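Local coordinates for protein transcriptional regulator ComR (Streptococcus vestibularis F0396, PDB 6HU8) that probably binds DNA as a peptide-responsive transcriptional regulator of the RNPP family that controls competence in streptococci, at residues V236-K239 with S240-H243. Sequence-based numbering, arbitrary orientation.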
ATOM      1  N   VAL A 236      11.957   4.486 -10.652  1.00 41.73           N
ATOM      2  CA  VAL A 236      10.669   5.147 -10.402  1.00 45.33           C
ATOM      3  C   VAL A 236      10.840   6.663 -10.357  1.00 45.58           C
ATOM      4  O   VAL A 236      10.056   7.402 -10.966  1.00 47.11           O
ATOM      5  CB  VAL A 236      10.018   4.675  -9.101  1.00 43.73           C
ATOM      6  CG1 VAL A 236       8.774   5.496  -8.802  1.00 41.04           C
ATOM      7  CG2 VAL A 236       9.679   3.192  -9.183  1.00 43.37           C
ATOM      8  N   ILE A 237      11.871   7.123  -9.650  1.00 42.56           N
ATOM      9  CA  ILE A 237      12.177   8.553  -9.587  1.00 44.80           C
ATOM     10  C   ILE A 237      12.376   9.124 -10.994  1.00 47.86           C
ATOM     11  O   ILE A 237      11.861  10.194 -11.319  1.00 44.00           O
ATOM     12  CB  ILE A 237      13.433   8.828  -8.731  1.00 42.02           C
ATOM     13  CG1 ILE A 237      13.104   8.662  -7.239  1.00 41.57           C
ATOM     14  CG2 ILE A 237      13.991  10.237  -9.015  1.00 41.40           C
ATOM     15  CD1 ILE A 237      14.325   8.605  -6.333  1.00 41.78           C
ATOM     16  N   GLU A 238      13.092   8.381 -11.830  1.00 46.73           N
ATOM     17  CA  GLU A 238      13.324   8.790 -13.210  1.00 51.22           C
ATOM     18  C   GLU A 238      12.028   8.926 -14.008  1.00 51.65           C
ATOM     19  O   GLU A 238      11.863   9.890 -14.771  1.00 50.11           O
ATOM     20  CB  GLU A 238      14.248   7.797 -13.913  1.00 54.28           C
ATOM     21  CG  GLU A 238      14.621   8.221 -15.326  1.00 53.90           C
ATOM     22  CD  GLU A 238      15.314   9.570 -15.358  1.00 63.19           C
ATOM     23  OE1 GLU A 238      16.334   9.734 -14.648  1.00 71.35           O
ATOM     24  OE2 GLU A 238      14.837  10.471 -16.081  1.00 65.53           O
ATOM     25  N   LYS A 239      11.114   7.973 -13.827  1.00 45.24           N
ATOM     26  CA  LYS A 239       9.884   7.939 -14.603  1.00 45.48           C
ATOM     27  C   LYS A 239       9.003   9.134 -14.269  1.00 50.57           C
ATOM     28  O   LYS A 239       8.450   9.786 -15.159  1.00 49.84           O
ATOM     29  CB  LYS A 239       9.124   6.635 -14.357  1.00 51.57           C
ATOM     30  CG  LYS A 239       8.732   5.882 -15.630  1.00 51.34           C
ATOM     31  CD  LYS A 239       7.725   6.652 -16.457  1.00 53.96           C
ATOM     32  CE  LYS A 239       7.526   6.012 -17.830  1.00 55.29           C
ATOM     33  NZ  LYS A 239       7.056   4.601 -17.705  1.00 62.41           N
ATOM     34  N   SER A 240       8.904   9.449 -12.983  1.00 49.87           N
ATOM     35  CA  SER A 240       7.994  10.492 -12.545  1.00 48.82           C
ATOM     36  C   SER A 240       8.681  11.778 -12.151  1.00 49.53           C
ATOM     37  O   SER A 240       8.020  12.708 -11.679  1.00 51.21           O
ATOM     38  CB  SER A 240       7.153   9.993 -11.376  1.00 48.70           C
ATOM     39  OG  SER A 240       6.252   8.999 -11.812  1.00 52.15           O
ATOM     40  N   GLN A 241       9.997  11.833 -12.346  1.00 51.28           N
ATOM     41  CA  GLN A 241      10.790  13.017 -12.024  1.00 47.24           C
ATOM     42  C   GLN A 241      10.657  13.443 -10.559  1.00 50.86           C
ATOM     43  O   GLN A 241      10.554  14.632 -10.266  1.00 46.88           O
ATOM     44  CB  GLN A 241      10.406  14.183 -12.954  1.00 54.47           C
ATOM     45  CG  GLN A 241      10.936  14.022 -14.376  1.00 53.27           C
ATOM     46  CD  GLN A 241      12.443  13.806 -14.408  1.00 58.62           C
ATOM     47  OE1 GLN A 241      13.221  14.716 -14.115  1.00 60.69           O
ATOM     48  NE2 GLN A 241      12.861  12.589 -14.747  1.00 58.00           N
ATOM     49  N   PHE A 242      10.667  12.475  -9.640  1.00 46.46           N
ATOM     50  CA  PHE A 242      10.608  12.783  -8.210  1.00 47.32           C
ATOM     51  C   PHE A 242      11.964  13.234  -7.651  1.00 49.12           C
ATOM     52  O   PHE A 242      12.620  12.460  -6.945  1.00 47.94           O
ATOM     53  CB  PHE A 242      10.157  11.561  -7.404  1.00 44.37           C
ATOM     54  CG  PHE A 242       8.762  11.105  -7.683  1.00 50.46           C
ATOM     55  CD1 PHE A 242       7.740  12.016  -7.905  1.00 47.64           C
ATOM     56  CD2 PHE A 242       8.462   9.747  -7.691  1.00 46.58           C
ATOM     57  CE1 PHE A 242       6.451  11.577  -8.145  1.00 49.58           C
ATOM     58  CE2 PHE A 242       7.168   9.306  -7.935  1.00 46.16           C
ATOM     59  CZ  PHE A 242       6.166  10.224  -8.161  1.00 47.15           C
ATOM     60  N   HIS A 243      12.382  14.465  -7.928  1.00 45.95           N
ATOM     61  CA  HIS A 243      13.702  14.930  -7.496  1.00 44.07           C
ATOM     62  C   HIS A 243      13.885  14.954  -5.979  1.00 45.20           C
ATOM     63  O   HIS A 243      14.982  14.690  -5.462  1.00 42.22           O
ATOM     64  CB  HIS A 243      13.968  16.327  -8.067  1.00 48.39           C
ATOM     65  CG  HIS A 243      13.795  16.398  -9.550  1.00 50.86           C
ATOM     66  ND1 HIS A 243      12.983  17.327 -10.162  1.00 56.58           N
ATOM     67  CD2 HIS A 243      14.290  15.615 -10.535  1.00 54.26           C
ATOM     68  CE1 HIS A 243      13.003  17.128 -11.468  1.00 56.14           C
ATOM     69  NE2 HIS A 243      13.786  16.095 -11.722  1.00 56.74           N
TER
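The C-terminal end of helix 226-240, in the tetratricopeptide part of ComR, closes where I237 and E238 meet Q241 and F242. The last regular turn is marked by S240 N, bonded to V236 O at 3.1 Å. Q241 then takes a positive phi of 57°, which swings the chain off the helix axis and brings F242 N to I237 O, 3.1 Å away, using a lone pair of this oxygen. F242 is the centre of an inverse gamma turn, with H243 N weakly bonded to Q241 O.

The amide of Q241 folds back over the helix end, its chain bent at chi2 (-55°). Its NE2 donates to E238 O at 2.9 Å, tilted out of the carbonyl plane, and more weakly to E238 OE2 at 3.2 Å; the two side chains run alongside each other, their flat ends turned 49° apart. OE1 accepts from H243 NE2 at 2.8 Å, the imidazole N-H arriving from above the amide carbonyl plane, and Q241 O lies over the centre of one imidazole face.

V236 CG1 meets the edge of the F242 ring at CE2, 4.2 Å away, while S240 CB sits off-centre over one face. I237 CG1 touches F242 CB at 4.1 Å, and I237 CG2 approaches F242 O at 3.3 Å. The ring also meets that of Y245, the F242 side chain touches I204, and N203 and D200 hold S240 OG. Two C-terminal carbonyls are thus satisfied, and bonds at opposite ends of the Q241 amide fix its rotation, the E238 carboxylate adding only a weak contact.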